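Local coordinates for ATP phosphoribosyltransferase regulatory subunit (Bacillus halodurans, PDB 3OD1), which is probably required for the first step of histidine biosynthesis, as the regulatory partner of the HisG subunit of ATP phosphoribosyltransferase, at residues Ser159-Gly169 with Tyr278-Asn288. Residues are numbered along the deposited sequence; the frame is centred on the assembly and turned at random.
Sequences SEFKVAIGHVG and YTGVVFEGYGN
Val168 fits its forked side chain into the bend that Tyr278-Gly280 makes before strand 281-286: CG2 sits 3.5 Å from Tyr278 O, CG1 also nears that oxygen, and CG2 reaches on to Tyr278 CB and Val282 CG1. Val168 N meanwhile donates a hydrogen bond to Gly280 O at 2.8 Å, coming from above the carbonyl plane. Beside it, the His167 ring, swung there with CG anti to the backbone N (chi1 -163°), lies with one face over the Gly280-Val281 peptide, Val281 N under the ring centre and CE1 3.6 Å from Gly280 CA. ND1 accepts from Gly169 N, in the ring plane at 2.7 Å, and so the His167 side chain caps the N-terminus of helix 168-179; NE2 is hydrogen-bonded to Glu248 OE1. Cut back to an alanine, this position would probably leave the Gly280-Val281 peptide without its flat cover and Gly169 N and Glu248 without these partners. Strands 162-167 and 281-286 are antiparallel neighbours in the mixed sheet of the class II aminoacyl-tRNA synthetase fold, paired by six backbone bonds from Lys162-Tyr286 to Gly166-Val282. Val163, Ile165, Val281 and Phe283 share the face packed by helices 139-155 and 240-258; Val163 CG1 nestles 3.9 Å from Phe283 CB, and Ile165 CG2 lies alongside Val281 CG1. On the other face, side-chain-less Gly166 forms a hollow filled by Val282 CG2, 3.6 Å from Gly166 C, where even a CB would be tight.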
loop_
_atom_site.group_PDB
_atom_site.type_symbol
_atom_site.label_atom_id
_atom_site.label_comp_id
_atom_site.label_asym_id
_atom_site.label_seq_id
_atom_site.Cartn_x
_atom_site.Cartn_y
_atom_site.Cartn_z
ATOM N N SER B 159 -25.134 2.026 -3.165
ATOM C CA SER B 159 -26.546 2.265 -2.905
ATOM C C SER B 159 -27.338 0.973 -3.123
ATOM O O SER B 159 -26.931 0.113 -3.898
ATOM C CB SER B 159 -27.055 3.343 -3.876
ATOM O OG SER B 159 -27.925 4.268 -3.250
ATOM N N GLU B 160 -28.463 0.836 -2.431
ATOM C CA GLU B 160 -29.404 -0.249 -2.704
ATOM C C GLU B 160 -28.839 -1.648 -2.438
ATOM O O GLU B 160 -29.399 -2.637 -2.924
ATOM C CB GLU B 160 -29.873 -0.179 -4.162
ATOM C CG GLU B 160 -30.190 1.218 -4.661
ATOM C CD GLU B 160 -31.675 1.497 -4.709
ATOM O OE1 GLU B 160 -32.415 0.938 -3.874
ATOM O OE2 GLU B 160 -32.101 2.278 -5.584
ATOM N N PHE B 161 -27.741 -1.732 -1.686
ATOM C CA PHE B 161 -27.092 -3.010 -1.412
ATOM C C PHE B 161 -27.715 -3.709 -0.215
ATOM O O PHE B 161 -28.542 -3.130 0.492
ATOM C CB PHE B 161 -25.595 -2.816 -1.171
ATOM C CG PHE B 161 -25.278 -1.925 -0.015
ATOM C CD1 PHE B 161 -24.985 -2.463 1.237
ATOM C CD2 PHE B 161 -25.255 -0.548 -0.175
ATOM C CE1 PHE B 161 -24.668 -1.638 2.308
ATOM C CE2 PHE B 161 -24.948 0.285 0.892
ATOM C CZ PHE B 161 -24.659 -0.260 2.137
ATOM N N LYS B 162 -27.301 -4.956 0.010
ATOM C CA LYS B 162 -27.849 -5.775 1.074
ATOM C C LYS B 162 -26.737 -6.517 1.798
ATOM O O LYS B 162 -25.788 -6.989 1.178
ATOM C CB LYS B 162 -28.846 -6.792 0.513
ATOM C CG LYS B 162 -30.316 -6.486 0.801
ATOM C CD LYS B 162 -30.896 -5.470 -0.179
ATOM C CE LYS B 162 -32.350 -5.791 -0.536
ATOM N NZ LYS B 162 -32.516 -7.113 -1.231
ATOM N N VAL B 163 -26.869 -6.609 3.115
ATOM C CA VAL B 163 -25.980 -7.422 3.930
ATOM C C VAL B 163 -26.792 -8.587 4.476
ATOM O O VAL B 163 -27.783 -8.396 5.183
ATOM C CB VAL B 163 -25.391 -6.604 5.076
ATOM C CG1 VAL B 163 -24.476 -7.475 5.958
ATOM C CG2 VAL B 163 -24.637 -5.414 4.502
ATOM N N ALA B 164 -26.400 -9.792 4.097
ATOM C CA ALA B 164 -27.114 -10.987 4.520
ATOM C C ALA B 164 -26.424 -11.537 5.764
ATOM O O ALA B 164 -25.193 -11.612 5.821
ATOM C CB ALA B 164 -27.116 -12.014 3.407
ATOM N N ILE B 165 -27.218 -11.903 6.764
ATOM C CA ILE B 165 -26.686 -12.314 8.056
ATOM C C ILE B 165 -27.077 -13.746 8.347
ATOM O O ILE B 165 -28.262 -14.072 8.314
ATOM C CB ILE B 165 -27.250 -11.420 9.175
ATOM C CG1 ILE B 165 -26.903 -9.959 8.887
ATOM C CG2 ILE B 165 -26.744 -11.886 10.548
ATOM C CD1 ILE B 165 -27.455 -8.988 9.887
ATOM N N GLY B 166 -26.082 -14.591 8.627
ATOM C CA GLY B 166 -26.319 -15.958 9.067
ATOM C C GLY B 166 -25.772 -16.226 10.463
ATOM O O GLY B 166 -25.291 -15.317 11.146
ATOM N N HIS B 167 -25.831 -17.473 10.907
ATOM C CA HIS B 167 -25.271 -17.779 12.212
ATOM C C HIS B 167 -24.732 -19.207 12.282
ATOM O O HIS B 167 -25.480 -20.169 12.138
ATOM C CB HIS B 167 -26.313 -17.537 13.308
ATOM C CG HIS B 167 -25.724 -17.440 14.679
ATOM N ND1 HIS B 167 -24.868 -18.392 15.186
ATOM C CD2 HIS B 167 -25.865 -16.505 15.648
ATOM C CE1 HIS B 167 -24.505 -18.049 16.409
ATOM N NE2 HIS B 167 -25.089 -16.903 16.710
ATOM N N VAL B 168 -23.428 -19.332 12.504
ATOM C CA VAL B 168 -22.788 -20.637 12.618
ATOM C C VAL B 168 -23.432 -21.491 13.711
ATOM O O VAL B 168 -23.547 -22.709 13.567
ATOM C CB VAL B 168 -21.279 -20.500 12.914
ATOM C CG1 VAL B 168 -20.688 -21.836 13.374
ATOM C CG2 VAL B 168 -20.556 -19.991 11.695
ATOM N N GLY B 169 -23.842 -20.847 14.801
ATOM C CA GLY B 169 -24.406 -21.559 15.933
ATOM C C GLY B 169 -25.751 -22.164 15.575
ATOM O O GLY B 169 -26.053 -23.309 15.937
ATOM N N TYR B 278 -15.238 -19.478 11.449
ATOM C CA TYR B 278 -16.205 -18.609 12.118
ATOM C C TYR B 278 -16.996 -19.387 13.153
ATOM O O TYR B 278 -17.323 -20.556 12.943
ATOM C CB TYR B 278 -17.145 -17.948 11.111
ATOM C CG TYR B 278 -16.434 -17.069 10.114
ATOM C CD1 TYR B 278 -16.106 -15.760 10.425
ATOM C CD2 TYR B 278 -16.093 -17.556 8.851
ATOM C CE1 TYR B 278 -15.441 -14.947 9.497
ATOM C CE2 TYR B 278 -15.440 -16.761 7.923
ATOM C CZ TYR B 278 -15.116 -15.462 8.248
ATOM O OH TYR B 278 -14.465 -14.687 7.310
ATOM N N THR B 279 -17.315 -18.721 14.258
ATOM C CA THR B 279 -17.916 -19.369 15.418
ATOM C C THR B 279 -19.358 -18.927 15.692
ATOM O O THR B 279 -20.060 -19.523 16.505
ATOM C CB THR B 279 -17.069 -19.088 16.676
ATOM O OG1 THR B 279 -16.913 -17.669 16.846
ATOM C CG2 THR B 279 -15.694 -19.718 16.527
ATOM N N GLY B 280 -19.806 -17.876 15.027
ATOM C CA GLY B 280 -21.105 -17.320 15.358
ATOM C C GLY B 280 -21.757 -16.547 14.239
ATOM O O GLY B 280 -21.928 -17.067 13.141
ATOM N N VAL B 281 -22.149 -15.313 14.536
ATOM C CA VAL B 281 -22.707 -14.413 13.533
ATOM C C VAL B 281 -21.763 -14.315 12.348
ATOM O O VAL B 281 -20.567 -14.111 12.528
ATOM C CB VAL B 281 -22.910 -13.010 14.108
ATOM C CG1 VAL B 281 -23.419 -12.057 13.036
ATOM C CG2 VAL B 281 -23.859 -13.056 15.296
ATOM N N VAL B 282 -22.312 -14.485 11.147
ATOM C CA VAL B 282 -21.573 -14.300 9.900
ATOM C C VAL B 282 -22.419 -13.454 8.958
ATOM O O VAL B 282 -23.648 -13.444 9.059
ATOM C CB VAL B 282 -21.220 -15.649 9.212
ATOM C CG1 VAL B 282 -20.133 -16.359 9.983
ATOM C CG2 VAL B 282 -22.464 -16.547 9.077
ATOM N N PHE B 283 -21.754 -12.728 8.063
ATOM C CA PHE B 283 -22.451 -11.869 7.118
ATOM C C PHE B 283 -21.657 -11.646 5.839
ATOM O O PHE B 283 -20.436 -11.817 5.807
ATOM C CB PHE B 283 -22.829 -10.525 7.752
ATOM C CG PHE B 283 -21.678 -9.789 8.375
ATOM C CD1 PHE B 283 -20.939 -8.875 7.638
ATOM C CD2 PHE B 283 -21.349 -9.986 9.712
ATOM C CE1 PHE B 283 -19.875 -8.183 8.211
ATOM C CE2 PHE B 283 -20.282 -9.293 10.292
ATOM C CZ PHE B 283 -19.544 -8.401 9.538
ATOM N N GLU B 284 -22.367 -11.270 4.784
ATOM C CA GLU B 284 -21.714 -10.880 3.546
ATOM C C GLU B 284 -22.542 -9.836 2.828
ATOM O O GLU B 284 -23.772 -9.830 2.934
ATOM C CB GLU B 284 -21.453 -12.096 2.658
ATOM C CG GLU B 284 -22.697 -12.796 2.207
ATOM C CD GLU B 284 -22.392 -14.024 1.374
ATOM O OE1 GLU B 284 -21.215 -14.455 1.333
ATOM O OE2 GLU B 284 -23.338 -14.550 0.761
ATOM N N GLY B 285 -21.864 -8.943 2.107
ATOM C CA GLY B 285 -22.530 -7.838 1.453
ATOM C C GLY B 285 -22.524 -8.007 -0.049
ATOM O O GLY B 285 -21.539 -8.485 -0.616
ATOM N N TYR B 286 -23.631 -7.618 -0.678
ATOM C CA TYR B 286 -23.809 -7.688 -2.127
ATOM C C TYR B 286 -24.278 -6.331 -2.635
ATOM O O TYR B 286 -25.118 -5.693 -2.007
ATOM C CB TYR B 286 -24.888 -8.723 -2.488
ATOM C CG TYR B 286 -24.475 -10.164 -2.249
ATOM C CD1 TYR B 286 -23.809 -10.882 -3.239
ATOM C CD2 TYR B 286 -24.759 -10.806 -1.046
ATOM C CE1 TYR B 286 -23.417 -12.182 -3.037
ATOM C CE2 TYR B 286 -24.371 -12.123 -0.831
ATOM C CZ TYR B 286 -23.701 -12.805 -1.838
ATOM O OH TYR B 286 -23.299 -14.115 -1.673
ATOM N N GLY B 287 -23.754 -5.896 -3.775
ATOM C CA GLY B 287 -24.323 -4.741 -4.446
ATOM C C GLY B 287 -25.707 -5.081 -4.987
ATOM O O GLY B 287 -26.112 -6.244 -4.958
ATOM N N ASN B 288 -26.418 -4.079 -5.506
ATOM C CA ASN B 288 -27.769 -4.274 -6.028
ATOM C C ASN B 288 -27.846 -5.134 -7.289
ATOM O O ASN B 288 -28.929 -5.527 -7.707
ATOM C CB ASN B 288 -28.469 -2.926 -6.265
ATOM C CG ASN B 288 -27.767 -2.065 -7.314
ATOM O OD1 ASN B 288 -26.844 -2.515 -7.998
ATOM N ND2 ASN B 288 -28.212 -0.818 -7.443
#